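PDB 6DGM: phosphoglycerol transferase GacH, which probably transfers glycerol phosphate onto the rhamnose polysaccharide of the streptococcal cell surface, this chain being its manganese-binding, sulfatase-like domain. Local coordinates for residues P140-N145 against A162-K167; G88-E93 against F146-V151; T180-V185 against V203-N208. All blocks are in the same frame, centred on the assembly; numbering follows the deposited sequence.

Interaction 1 (P140-N145 against A162-K167). With 1GP (sn-glycerol-1-phosphate), chain D.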
ATOM      1  N   PRO A 140      12.005  -8.957  -5.190  1.00 14.96           N
ATOM      2  CA  PRO A 140      13.269  -9.390  -5.815  1.00 16.53           C
ATOM      3  C   PRO A 140      14.509  -8.740  -5.198  1.00 16.23           C
ATOM      4  O   PRO A 140      15.253  -8.002  -5.840  1.00 16.27           O
ATOM      5  CB  PRO A 140      13.057  -9.047  -7.294  1.00 18.34           C
ATOM      6  CG  PRO A 140      11.945  -8.116  -7.372  1.00 18.15           C
ATOM      7  CD  PRO A 140      11.168  -8.149  -6.102  1.00 16.17           C
ATOM      8  N   ALA A 141      14.741  -9.048  -3.930  1.00 15.26           N
ATOM      9  CA  ALA A 141      15.999  -8.744  -3.252  1.00 15.57           C
ATOM     10  C   ALA A 141      16.127  -9.775  -2.135  1.00 15.72           C
ATOM     11  O   ALA A 141      15.525 -10.853  -2.210  1.00 16.93           O
ATOM     12  CB  ALA A 141      16.032  -7.284  -2.776  1.00 15.78           C
ATOM     13  N   SER A 142      16.890  -9.448  -1.097  1.00 14.85           N
ATOM     14  CA  SER A 142      16.972 -10.344   0.047  1.00 14.98           C
ATOM     15  C   SER A 142      15.677 -10.327   0.854  1.00 15.15           C
ATOM     16  O   SER A 142      15.154  -9.264   1.202  1.00 15.29           O
ATOM     17  CB  SER A 142      18.122  -9.949   0.970  1.00 15.02           C
ATOM     18  OG  SER A 142      18.044 -10.710   2.166  1.00 15.53           O
ATOM     19  N   ALA A 143      15.188 -11.516   1.183  1.00 15.07           N
ATOM     20  CA  ALA A 143      14.043 -11.631   2.082  1.00 14.34           C
ATOM     21  C   ALA A 143      14.307 -11.009   3.454  1.00 14.80           C
ATOM     22  O   ALA A 143      13.356 -10.658   4.158  1.00 14.32           O
ATOM     23  CB  ALA A 143      13.671 -13.105   2.279  1.00 15.27           C
ATOM     24  N   ASN A 144      15.569 -10.847   3.854  1.00 15.54           N
ATOM     25  CA  ASN A 144      15.865 -10.293   5.170  1.00 16.05           C
ATOM     26  C   ASN A 144      15.990  -8.781   5.180  1.00 16.29           C
ATOM     27  O   ASN A 144      16.081  -8.195   6.268  1.00 17.40           O
ATOM     28  CB  ASN A 144      17.103 -10.961   5.729  1.00 16.42           C
ATOM     29  CG  ASN A 144      16.840 -12.390   6.126  1.00 18.59           C
ATOM     30  OD1 ASN A 144      15.952 -12.660   6.955  1.00 20.63           O
ATOM     31  ND2 ASN A 144      17.568 -13.324   5.518  1.00 18.30           N
ATOM     32  N   ASN A 145      15.955  -8.126   4.020  1.00 15.22           N
ATOM     33  CA  ASN A 145      15.930  -6.674   4.038  1.00 14.77           C
ATOM     34  C   ASN A 145      14.696  -6.208   4.812  1.00 14.65           C
ATOM     35  O   ASN A 145      13.591  -6.738   4.641  1.00 14.52           O
ATOM     36  CB  ASN A 145      15.914  -6.103   2.617  1.00 14.49           C
ATOM     37  CG  ASN A 145      17.227  -6.356   1.855  1.00 16.16           C
ATOM     38  OD1 ASN A 145      18.219  -6.820   2.424  1.00 16.80           O
ATOM     39  ND2 ASN A 145      17.238  -6.010   0.579  1.00 16.79           N
ATOM     40  N   ALA A 162      11.944 -14.486  -3.175  1.00 15.33           N
ATOM     41  CA  ALA A 162      12.981 -13.484  -3.005  1.00 15.17           C
ATOM     42  C   ALA A 162      14.190 -13.891  -3.831  1.00 15.60           C
ATOM     43  O   ALA A 162      14.366 -15.063  -4.177  1.00 16.39           O
ATOM     44  CB  ALA A 162      13.381 -13.336  -1.531  1.00 16.02           C
ATOM     45  N   LEU A 163      15.060 -12.911  -4.136  1.00 15.99           N
ATOM     46  CA  LEU A 163      16.288 -13.261  -4.847  1.00 17.25           C
ATOM     47  C   LEU A 163      17.226 -14.064  -3.958  1.00 17.42           C
ATOM     48  O   LEU A 163      18.026 -14.863  -4.453  1.00 19.54           O
ATOM     49  CB  LEU A 163      17.010 -12.018  -5.349  1.00 21.16           C
ATOM     50  CG  LEU A 163      16.454 -11.348  -6.607  1.00 24.02           C
ATOM     51  CD1 LEU A 163      17.438 -10.273  -7.085  1.00 23.60           C
ATOM     52  CD2 LEU A 163      16.165 -12.339  -7.707  1.00 27.48           C
ATOM     53  N   SER A 164      17.176 -13.840  -2.647  1.00 15.79           N
ATOM     54  CA  SER A 164      17.972 -14.621  -1.721  1.00 16.38           C
ATOM     55  C   SER A 164      17.284 -14.635  -0.365  1.00 16.27           C
ATOM     56  O   SER A 164      16.423 -13.799  -0.066  1.00 16.87           O
ATOM     57  CB  SER A 164      19.398 -14.063  -1.569  1.00 17.73           C
ATOM     58  OG  SER A 164      19.423 -12.774  -0.980  1.00 18.80           O
ATOM     59  N   GLY A 165      17.671 -15.607   0.451  1.00 16.93           N
ATOM     60  CA  GLY A 165      17.228 -15.678   1.812  1.00 17.81           C
ATOM     61  C   GLY A 165      15.933 -16.417   2.037  1.00 17.76           C
ATOM     62  O   GLY A 165      15.438 -16.416   3.171  1.00 17.84           O
ATOM     63  N   SER A 166      15.376 -17.048   1.002  1.00 17.55           N
ATOM     64  CA  SER A 166      14.156 -17.825   1.103  1.00 19.35           C
ATOM     65  C   SER A 166      14.283 -19.053   0.216  1.00 19.77           C
ATOM     66  O   SER A 166      15.071 -19.074  -0.735  1.00 20.71           O
ATOM     67  CB  SER A 166      12.954 -17.012   0.609  1.00 24.29           C
ATOM     68  OG  SER A 166      11.764 -17.772   0.632  1.00 30.49           O
ATOM     69  N   LYS A 167      13.486 -20.073   0.528  1.00 20.28           N
ATOM     70  CA  LYS A 167      13.447 -21.247  -0.336  1.00 22.64           C
ATOM     71  C   LYS A 167      12.690 -20.978  -1.630  1.00 21.51           C
ATOM     72  O   LYS A 167      12.815 -21.753  -2.585  1.00 23.58           O
ATOM     73  CB  LYS A 167      12.774 -22.411   0.402  1.00 27.19           C
ATOM     74  CG  LYS A 167      11.317 -22.146   0.750  1.00 34.65           C
ATOM     75  CD  LYS A 167      10.705 -23.292   1.540  1.00 43.16           C
ATOM     76  CE  LYS A 167       9.245 -23.004   1.896  1.00 46.85           C
ATOM     77  NZ  LYS A 167       8.359 -22.867   0.695  1.00 47.23           N
TER
HETATM   78  C3  1GP D 902      14.740  -3.234  -0.803  1.00 23.31           C
HETATM   79  O3  1GP D 902      12.410  -2.640  -0.394  1.00 19.67           O
HETATM   80  C2  1GP D 902      13.780  -2.268  -0.141  1.00 23.68           C
HETATM   81  O2  1GP D 902      14.727  -4.526  -0.200  1.00 23.95           O
HETATM   82  C1  1GP D 902      14.027  -0.846  -0.621  1.00 28.60           C
HETATM   83  O1P 1GP D 902      13.346   0.091   0.219  1.00 29.62           O
HETATM   84  O2P 1GP D 902      13.004   2.316  -1.197  1.00 28.89           O
HETATM   85  O3P 1GP D 902      13.267   2.248   1.420  1.00 27.93           O
HETATM   86  O4P 1GP D 902      15.241   1.749  -0.106  1.00 32.71           O
HETATM   87  P   1GP D 902      13.692   1.667   0.053  1.00 28.91           P
HETATM   88  O   HOH W   1      17.348 -16.240   5.564  1.00 28.04           O
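Ala-143 and Ala-162 meet at the close-packed end of this contact, their CB atoms 3.8 Å apart. The backbone beside them is firmly joined: Ala-143 N donates to Ser-164 O over 2.9 Å, nearly straight at 174°. This bond belongs to a parallel bridge between Ser-142 and Ser-164, which carries the pairing of two neighbouring strands past the corners that the chain turns at Pro-140, Ala-141 and Leu-163. On the other flank of the bridge Ala-141 O accepts two weak bonds, a bent one from Leu-163 N and a long one from Ser-164 N. Leu-163 also packs on Pro-140: its CG, anti to the carbonyl carbon (chi1 -78°), lies 4.2 Å from Pro-140 CB, and CD1 reaches 3.4 Å from Pro-140 O.

The solvent side is looser. The OG of Ser-164 rests 3.7 Å from Ser-142 CB, while Ser-142 OG accepts from Asn-144 N at 3.0 Å, an ST turn within the type I turn from Ser-142 to Asn-145. Beyond it, Asn-144 ND2 and Gly-165 O share one water; Gly-165 O also accepts from Lys-149 NZ. The turn also delivers Asn-145 to the pocket, where its ND2 donates to O2 of sn-glycerol-1-phosphate at 3.0 Å.

The two segments leave adjacent strands of the main sheet, 135-139 and its outermost strand 159-162. Lys-149 of helix 148-154 packs on Ala-143 and Asn-144, and Pro-140 and Leu-163 both lean on Thr-180 of strand 179-180.

Interaction 2 (G88-E93 against F146-V151); sequences GTANME and FNRKTV. With MN (manganese (II) ion), chain C; 1GP (sn-glycerol-1-phosphate), chain D.
Glu-93 and Arg-148 lie almost in one plane, carboxylate and guanidinium only 6° apart, and join in a side-on salt bridge, Glu-93 being a second-shell carboxylate that probably holds the arginine in place for the ligand. Both donors converge on a single oxygen: Arg-148 NE meets the syn lone pair of Glu-93 OE1 at 2.7 Å, and Arg-148 NH2 reaches the same OE1 at 3.1 Å, nearly along its C-O axis. The other oxygen, OE2, is held by the hydroxyls of Tyr-152 and Tyr-113, which helps to fix the rotation of the carboxylate. Arg-148 runs extended from CG to NE before chi4 (93°) turns CZ aside; the guanidinium then presents another part of its edge to the ligand, with NH2 bonded to O3 of sn-glycerol-1-phosphate at 2.9 Å and NH1 adding weak bonds to O2 and O3.

The contact borders the manganese centre of an alkaline phosphatase-like (sulfatase family) domain, where helix 89-98 starts at the phosphate. Gly-88 N and Thr-89 N both donate to phosphate O3P, Gly-88 N from 2.9 Å, and Thr-89 OG1 binds the manganese ion together with Glu-47, Asp-270 and His-271. Thr-89 is consistent with the place of the catalytic threonine in the related lipoteichoic acid synthases.

The methyl of Thr-89 points to the arginine: CG2, anti to the backbone N, lies 3.6 Å from Arg-148 NH2 at the guanidinium edge, the two side chains crossing at about a right angle. One residue on, Ala-90 CB packs 3.7 Å from Phe-146 CB, and CE2 of the Phe-146 ring comes within 3.8 Å of the ester oxygen O1P.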
ATOM      1  N   GLY A  88      11.742   4.430   2.468  1.00 19.56           N
ATOM      2  CA  GLY A  88      10.690   4.167   3.430  1.00 20.80           C
ATOM      3  C   GLY A  88       9.723   3.071   3.042  1.00 20.09           C
ATOM      4  O   GLY A  88       8.696   2.912   3.708  1.00 21.83           O
ATOM      5  N   THR A  89      10.034   2.305   1.997  1.00 19.01           N
ATOM      6  CA  THR A  89       9.178   1.258   1.465  1.00 18.54           C
ATOM      7  C   THR A  89       8.470   0.441   2.530  1.00 15.90           C
ATOM      8  O   THR A  89       7.232   0.331   2.534  1.00 15.44           O
ATOM      9  CB  THR A  89      10.107   0.353   0.635  1.00 21.15           C
ATOM     10  OG1 THR A  89      10.958   1.187  -0.154  1.00 25.17           O
ATOM     11  CG2 THR A  89       9.320  -0.602  -0.235  1.00 20.89           C
ATOM     12  N   ALA A  90       9.246  -0.165   3.424  1.00 14.69           N
ATOM     13  CA  ALA A  90       8.673  -1.098   4.385  1.00 14.93           C
ATOM     14  C   ALA A  90       7.701  -0.431   5.351  1.00 13.61           C
ATOM     15  O   ALA A  90       6.813  -1.115   5.892  1.00 13.02           O
ATOM     16  CB  ALA A  90       9.812  -1.790   5.139  1.00 17.07           C
ATOM     17  N   ASN A  91       7.825   0.889   5.562  1.00 13.66           N
ATOM     18  CA  ASN A  91       6.882   1.574   6.441  1.00 14.20           C
ATOM     19  C   ASN A  91       5.534   1.739   5.762  1.00 14.04           C
ATOM     20  O   ASN A  91       4.493   1.578   6.406  1.00 14.48           O
ATOM     21  CB  ASN A  91       7.448   2.915   6.884  1.00 15.73           C
ATOM     22  CG  ASN A  91       8.617   2.753   7.813  1.00 16.46           C
ATOM     23  OD1 ASN A  91       8.690   1.773   8.551  1.00 15.59           O
ATOM     24  ND2 ASN A  91       9.550   3.691   7.770  1.00 18.07           N
ATOM     25  N   MET A  92       5.519   2.052   4.467  1.00 14.22           N
ATOM     26  CA  MET A  92       4.247   2.070   3.745  1.00 15.45           C
ATOM     27  C   MET A  92       3.657   0.667   3.681  1.00 14.79           C
ATOM     28  O   MET A  92       2.451   0.468   3.890  1.00 15.48           O
ATOM     29  CB  MET A  92       4.438   2.668   2.353  1.00 16.87           C
ATOM     30  CG  MET A  92       4.163   4.186   2.295  1.00 17.60           C
ATOM     31  SD  MET A  92       5.106   5.204   3.437  1.00 18.05           S
ATOM     32  CE  MET A  92       6.739   5.114   2.708  1.00 19.36           C
ATOM     33  N   GLU A  93       4.512  -0.325   3.450  1.00 13.67           N
ATOM     34  CA  GLU A  93       4.085  -1.716   3.393  1.00 14.37           C
ATOM     35  C   GLU A  93       3.377  -2.138   4.677  1.00 14.46           C
ATOM     36  O   GLU A  93       2.270  -2.693   4.635  1.00 14.48           O
ATOM     37  CB  GLU A  93       5.333  -2.562   3.166  1.00 15.12           C
ATOM     38  CG  GLU A  93       5.098  -4.028   2.823  1.00 15.29           C
ATOM     39  CD  GLU A  93       6.420  -4.767   2.811  1.00 15.25           C
ATOM     40  OE1 GLU A  93       7.432  -4.136   2.442  1.00 14.83           O
ATOM     41  OE2 GLU A  93       6.459  -5.949   3.215  1.00 14.81           O
ATOM     42  N   PHE A 146      14.894  -5.215   5.674  1.00 14.99           N
ATOM     43  CA  PHE A 146      13.808  -4.616   6.451  1.00 15.38           C
ATOM     44  C   PHE A 146      13.022  -5.634   7.260  1.00 15.95           C
ATOM     45  O   PHE A 146      11.845  -5.433   7.562  1.00 16.77           O
ATOM     46  CB  PHE A 146      12.922  -3.729   5.582  1.00 14.74           C
ATOM     47  CG  PHE A 146      13.632  -2.522   5.115  1.00 16.08           C
ATOM     48  CD1 PHE A 146      13.877  -1.469   5.997  1.00 16.28           C
ATOM     49  CD2 PHE A 146      14.179  -2.462   3.836  1.00 18.03           C
ATOM     50  CE1 PHE A 146      14.604  -0.352   5.580  1.00 18.72           C
ATOM     51  CE2 PHE A 146      14.897  -1.357   3.425  1.00 19.42           C
ATOM     52  CZ  PHE A 146      15.103  -0.299   4.292  1.00 20.18           C
ATOM     53  N   ASN A 147      13.683  -6.712   7.659  1.00 15.93           N
ATOM     54  CA  ASN A 147      13.085  -7.732   8.519  1.00 16.87           C
ATOM     55  C   ASN A 147      11.892  -8.425   7.870  1.00 16.21           C
ATOM     56  O   ASN A 147      11.066  -9.001   8.561  1.00 15.96           O
ATOM     57  CB  ASN A 147      12.657  -7.125   9.867  1.00 19.47           C
ATOM     58  CG  ASN A 147      12.671  -8.121  11.003  1.00 23.05           C
ATOM     59  OD1 ASN A 147      13.452  -9.067  11.006  1.00 24.44           O
ATOM     60  ND2 ASN A 147      11.819  -7.881  12.016  1.00 24.39           N
ATOM     61  N   ARG A 148      11.775  -8.414   6.538  1.00 14.69           N
ATOM     62  CA  ARG A 148      10.555  -8.929   5.924  1.00 14.42           C
ATOM     63  C   ARG A 148      10.350 -10.425   6.166  1.00 14.36           C
ATOM     64  O   ARG A 148       9.214 -10.880   6.345  1.00 14.10           O
ATOM     65  CB  ARG A 148      10.517  -8.626   4.433  1.00 14.81           C
ATOM     66  CG  ARG A 148      10.296  -7.160   4.109  1.00 14.84           C
ATOM     67  CD  ARG A 148       9.902  -7.006   2.674  1.00 14.18           C
ATOM     68  NE  ARG A 148       9.719  -5.612   2.287  1.00 14.17           N
ATOM     69  CZ  ARG A 148      10.653  -4.832   1.746  1.00 15.28           C
ATOM     70  NH1 ARG A 148      11.896  -5.269   1.519  1.00 15.13           N
ATOM     71  NH2 ARG A 148      10.339  -3.585   1.457  1.00 15.09           N
ATOM     72  N   LYS A 149      11.428 -11.216   6.161  1.00 14.46           N
ATOM     73  CA  LYS A 149      11.261 -12.655   6.301  1.00 15.79           C
ATOM     74  C   LYS A 149      10.628 -12.987   7.645  1.00 16.24           C
ATOM     75  O   LYS A 149       9.738 -13.841   7.735  1.00 16.43           O
ATOM     76  CB  LYS A 149      12.609 -13.352   6.163  1.00 16.87           C
ATOM     77  CG  LYS A 149      12.543 -14.866   6.130  1.00 18.59           C
ATOM     78  CD  LYS A 149      13.937 -15.460   6.177  1.00 22.18           C
ATOM     79  CE  LYS A 149      13.928 -16.975   6.225  1.00 26.68           C
ATOM     80  NZ  LYS A 149      13.547 -17.547   4.923  1.00 28.12           N
ATOM     81  N   THR A 150      11.087 -12.318   8.701  1.00 16.26           N
ATOM     82  CA  THR A 150      10.515 -12.511  10.026  1.00 17.63           C
ATOM     83  C   THR A 150       9.060 -12.085  10.059  1.00 16.31           C
ATOM     84  O   THR A 150       8.212 -12.778  10.636  1.00 16.32           O
ATOM     85  CB  THR A 150      11.327 -11.686  11.018  1.00 21.13           C
ATOM     86  OG1 THR A 150      12.661 -12.187  11.037  1.00 24.16           O
ATOM     87  CG2 THR A 150      10.719 -11.773  12.393  1.00 21.94           C
ATOM     88  N   VAL A 151       8.746 -10.954   9.429  1.00 15.03           N
ATOM     89  CA  VAL A 151       7.378 -10.451   9.429  1.00 15.49           C
ATOM     90  C   VAL A 151       6.452 -11.440   8.723  1.00 15.82           C
ATOM     91  O   VAL A 151       5.424 -11.851   9.268  1.00 16.30           O
ATOM     92  CB  VAL A 151       7.316  -9.073   8.757  1.00 16.96           C
ATOM     93  CG1 VAL A 151       5.884  -8.629   8.545  1.00 18.22           C
ATOM     94  CG2 VAL A 151       8.071  -8.055   9.578  1.00 18.17           C
TER
HETATM   95 MN    MN C 901      10.842   2.351  -1.841  1.00 17.49          MN
HETATM   96  C3  1GP D 902      14.740  -3.234  -0.803  1.00 23.31           C
HETATM   97  O3  1GP D 902      12.410  -2.640  -0.394  1.00 19.67           O
HETATM   98  C2  1GP D 902      13.780  -2.268  -0.141  1.00 23.68           C
HETATM   99  O2  1GP D 902      14.727  -4.526  -0.200  1.00 23.95           O
HETATM  100  C1  1GP D 902      14.027  -0.846  -0.621  1.00 28.60           C
HETATM  101  O1P 1GP D 902      13.346   0.091   0.219  1.00 29.62           O
HETATM  102  O2P 1GP D 902      13.004   2.316  -1.197  1.00 28.89           O
HETATM  103  O3P 1GP D 902      13.267   2.248   1.420  1.00 27.93           O
HETATM  104  O4P 1GP D 902      15.241   1.749  -0.106  1.00 32.71           O
HETATM  105  P   1GP D 902      13.692   1.667   0.053  1.00 28.91           P

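Interaction 3 (T180-V185 against V203-N208); sequences TSDKTV and VITMQN
Asp-182 and Gln-207 stack a carboxylate on an amide: the planes are 17° apart, the side chains cross at about a right angle, and Asp-182 CG is 3.8 Å from Gln-207 OE1. In this alpha/beta fold of the alkaline phosphatase type, the contact joins the start of helix 182-192 to the chain leaving the C-terminal end of strand 200-204. The Asp-182 carboxylate also receives carbon contacts at OD1, from Gln-207 CB at 3.3 Å and from Thr-205 CB at 3.4 Å. The same OD1 accepts from two waters: one also donates to Thr-180 O and accepts from Met-206 N, the other is bound to Thr-205 OG1 and Asn-208 N. The second oxygen, OD2, is bonded to Thr-245 of helix 229-257.

Gln-207 makes the direct bond. Its CG is anti to the backbone N (chi1 -178°), the chain runs extended beyond it, and OE1 accepts the first-turn Asp-182 N at 2.9 Å, nearly straight at 172°, although the donor stands above the carbonyl plane. A further water donates to OE1 and accepts from Lys-183 N, so OE1 meets Asp-182 N directly and Lys-183 N through a water. The other end of the amide is held as well, NE2 donating to Asn-208 OD1 at 3.0 Å.

Thr-205 OG1 accepts from Glu-47 N, the backbone of a manganese ligand, and Met-206 touches the glycerol phosphate. One turn along the helix, Val-185 packs on Val-203 of the strand, Val-185 CG1 lying only 3.5 Å from Val-203 CG1, tighter than usual van der Waals contact.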
ATOM      1  N   THR A 180      15.731  -6.188 -11.136  1.00 15.50           N
ATOM      2  CA  THR A 180      14.762  -7.151 -11.645  1.00 15.89           C
ATOM      3  C   THR A 180      13.557  -6.429 -12.235  1.00 15.52           C
ATOM      4  O   THR A 180      12.975  -5.541 -11.606  1.00 14.97           O
ATOM      5  CB  THR A 180      14.264  -8.054 -10.520  1.00 16.00           C
ATOM      6  OG1 THR A 180      15.328  -8.817  -9.954  1.00 16.42           O
ATOM      7  CG2 THR A 180      13.218  -9.024 -11.039  1.00 15.04           C
ATOM      8  N   SER A 181      13.169  -6.826 -13.444  1.00 14.74           N
ATOM      9  CA  SER A 181      12.083  -6.126 -14.115  1.00 15.20           C
ATOM     10  C   SER A 181      10.729  -6.350 -13.434  1.00 14.92           C
ATOM     11  O   SER A 181      10.456  -7.396 -12.830  1.00 15.26           O
ATOM     12  CB  SER A 181      11.954  -6.597 -15.563  1.00 16.43           C
ATOM     13  OG  SER A 181      11.559  -7.956 -15.642  1.00 17.60           O
ATOM     14  N   ASP A 182       9.854  -5.357 -13.592  1.00 15.34           N
ATOM     15  CA  ASP A 182       8.462  -5.534 -13.182  1.00 15.55           C
ATOM     16  C   ASP A 182       7.788  -6.638 -13.995  1.00 15.98           C
ATOM     17  O   ASP A 182       6.942  -7.361 -13.468  1.00 15.29           O
ATOM     18  CB  ASP A 182       7.689  -4.221 -13.323  1.00 15.76           C
ATOM     19  CG  ASP A 182       8.063  -3.197 -12.271  1.00 15.83           C
ATOM     20  OD1 ASP A 182       8.788  -3.517 -11.308  1.00 15.34           O
ATOM     21  OD2 ASP A 182       7.604  -2.047 -12.404  1.00 16.17           O
ATOM     22  N   LYS A 183       8.173  -6.806 -15.270  1.00 16.45           N
ATOM     23  CA  LYS A 183       7.630  -7.918 -16.052  1.00 17.78           C
ATOM     24  C   LYS A 183       7.886  -9.246 -15.348  1.00 17.29           C
ATOM     25  O   LYS A 183       6.990 -10.095 -15.258  1.00 17.26           O
ATOM     26  CB  LYS A 183       8.235  -7.925 -17.455  1.00 19.25           C
ATOM     27  CG  LYS A 183       7.795  -9.082 -18.341  1.00 20.70           C
ATOM     28  CD  LYS A 183       8.434  -8.932 -19.718  1.00 26.07           C
ATOM     29  CE  LYS A 183       7.978 -10.023 -20.658  1.00 33.61           C
ATOM     30  NZ  LYS A 183       8.547  -9.797 -22.029  1.00 37.40           N
ATOM     31  N   THR A 184       9.111  -9.447 -14.843  1.00 16.64           N
ATOM     32  CA  THR A 184       9.417 -10.666 -14.107  1.00 16.31           C
ATOM     33  C   THR A 184       8.477 -10.823 -12.922  1.00 16.12           C
ATOM     34  O   THR A 184       7.915 -11.906 -12.696  1.00 15.59           O
ATOM     35  CB  THR A 184      10.860 -10.649 -13.620  1.00 16.44           C
ATOM     36  OG1 THR A 184      11.751 -10.695 -14.741  1.00 17.75           O
ATOM     37  CG2 THR A 184      11.149 -11.842 -12.734  1.00 16.45           C
ATOM     38  N   VAL A 185       8.309  -9.748 -12.141  1.00 15.89           N
ATOM     39  CA  VAL A 185       7.435  -9.827 -10.970  1.00 14.94           C
ATOM     40  C   VAL A 185       6.009 -10.186 -11.386  1.00 15.34           C
ATOM     41  O   VAL A 185       5.388 -11.115 -10.838  1.00 16.00           O
ATOM     42  CB  VAL A 185       7.492  -8.513 -10.176  1.00 14.37           C
ATOM     43  CG1 VAL A 185       6.477  -8.526  -9.056  1.00 14.64           C
ATOM     44  CG2 VAL A 185       8.906  -8.304  -9.623  1.00 15.08           C
ATOM     45  N   VAL A 203       3.256  -7.884  -2.645  1.00 12.84           N
ATOM     46  CA  VAL A 203       4.319  -7.780  -3.637  1.00 13.82           C
ATOM     47  C   VAL A 203       5.029  -6.448  -3.467  1.00 14.25           C
ATOM     48  O   VAL A 203       4.387  -5.403  -3.305  1.00 14.78           O
ATOM     49  CB  VAL A 203       3.730  -7.906  -5.051  1.00 14.49           C
ATOM     50  CG1 VAL A 203       4.819  -7.831  -6.089  1.00 15.34           C
ATOM     51  CG2 VAL A 203       2.943  -9.211  -5.202  1.00 14.90           C
ATOM     52  N   ILE A 204       6.359  -6.487  -3.527  1.00 13.78           N
ATOM     53  CA  ILE A 204       7.192  -5.296  -3.433  1.00 13.27           C
ATOM     54  C   ILE A 204       8.175  -5.334  -4.600  1.00 13.49           C
ATOM     55  O   ILE A 204       9.089  -6.170  -4.621  1.00 13.56           O
ATOM     56  CB  ILE A 204       7.949  -5.236  -2.103  1.00 13.13           C
ATOM     57  CG1 ILE A 204       7.008  -5.324  -0.892  1.00 14.66           C
ATOM     58  CG2 ILE A 204       8.766  -3.944  -2.001  1.00 13.03           C
ATOM     59  CD1 ILE A 204       6.839  -6.754  -0.359  1.00 16.55           C
ATOM     60  N   THR A 205       8.002  -4.432  -5.554  1.00 13.52           N
ATOM     61  CA  THR A 205       8.850  -4.477  -6.738  1.00 14.28           C
ATOM     62  C   THR A 205      10.230  -3.905  -6.434  1.00 13.87           C
ATOM     63  O   THR A 205      10.493  -3.369  -5.349  1.00 13.59           O
ATOM     64  CB  THR A 205       8.230  -3.750  -7.929  1.00 14.41           C
ATOM     65  OG1 THR A 205       8.232  -2.336  -7.688  1.00 14.12           O
ATOM     66  CG2 THR A 205       6.814  -4.243  -8.200  1.00 15.12           C
ATOM     67  N   MET A 206      11.122  -4.013  -7.429  1.00 14.03           N
ATOM     68  CA  MET A 206      12.450  -3.427  -7.333  1.00 15.34           C
ATOM     69  C   MET A 206      12.899  -2.657  -8.567  1.00 14.95           C
ATOM     70  O   MET A 206      13.863  -1.893  -8.458  1.00 15.46           O
ATOM     71  CB  MET A 206      13.495  -4.514  -7.045  1.00 20.54           C
ATOM     72  CG  MET A 206      13.749  -4.783  -5.589  1.00 28.57           C
ATOM     73  SD  MET A 206      14.411  -3.327  -4.732  1.00 22.76           S
ATOM     74  CE  MET A 206      16.173  -3.580  -4.819  1.00 26.89           C
ATOM     75  N   GLN A 207      12.250  -2.832  -9.720  1.00 13.77           N
ATOM     76  CA  GLN A 207      12.791  -2.293 -10.965  1.00 13.73           C
ATOM     77  C   GLN A 207      13.180  -0.819 -10.849  1.00 14.40           C
ATOM     78  O   GLN A 207      14.266  -0.422 -11.298  1.00 15.18           O
ATOM     79  CB  GLN A 207      11.794  -2.468 -12.098  1.00 13.69           C
ATOM     80  CG  GLN A 207      12.312  -1.968 -13.432  1.00 14.96           C
ATOM     81  CD  GLN A 207      11.231  -1.964 -14.465  1.00 14.62           C
ATOM     82  OE1 GLN A 207      10.811  -3.017 -14.925  1.00 14.25           O
ATOM     83  NE2 GLN A 207      10.726  -0.775 -14.800  1.00 13.87           N
ATOM     84  N   ASN A 208      12.293   0.018 -10.300  1.00 13.95           N
ATOM     85  CA  ASN A 208      12.466   1.468 -10.340  1.00 13.49           C
ATOM     86  C   ASN A 208      13.126   2.021  -9.085  1.00 13.96           C
ATOM     87  O   ASN A 208      13.097   3.235  -8.851  1.00 15.14           O
ATOM     88  CB  ASN A 208      11.132   2.127 -10.659  1.00 13.00           C
ATOM     89  CG  ASN A 208      10.633   1.694 -12.019  1.00 14.18           C
ATOM     90  OD1 ASN A 208      11.449   1.383 -12.879  1.00 14.15           O
ATOM     91  ND2 ASN A 208       9.321   1.586 -12.200  1.00 15.02           N
TER
HETATM   92  O   HOH W   2      10.523  -5.161 -10.110  1.00 13.76           O
HETATM   93  O   HOH W   3       9.371  -1.145  -9.847  1.00 13.19           O
HETATM   94  O   HOH W   4       9.401  -4.605 -16.785  1.00 17.25           O

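Overall arrangement
All three contacts lie within the sulfatase-like domain around one large mixed sheet, their centres about 12 Å (1 to 2), 13 Å (1 to 3) and 16 Å (2 to 3) apart. Along the chain, interactions 1 and 2 alternate, whereas interaction 3 opens after both have closed. The adjoining strands 159-162, 135-139 and 200-204 supply the loops of interactions 1 and 3, and Pro-140 packs between these contacts, against Ile-204, Met-206 and Val-185. Lys-149 NZ probably bonds Gly-165 O, tying interaction 2 to interaction 1, and Ile-204 touches Thr-89, Glu-93 and Arg-148. Together the three bring residues from separate loops and helices to one glycerol phosphate pocket.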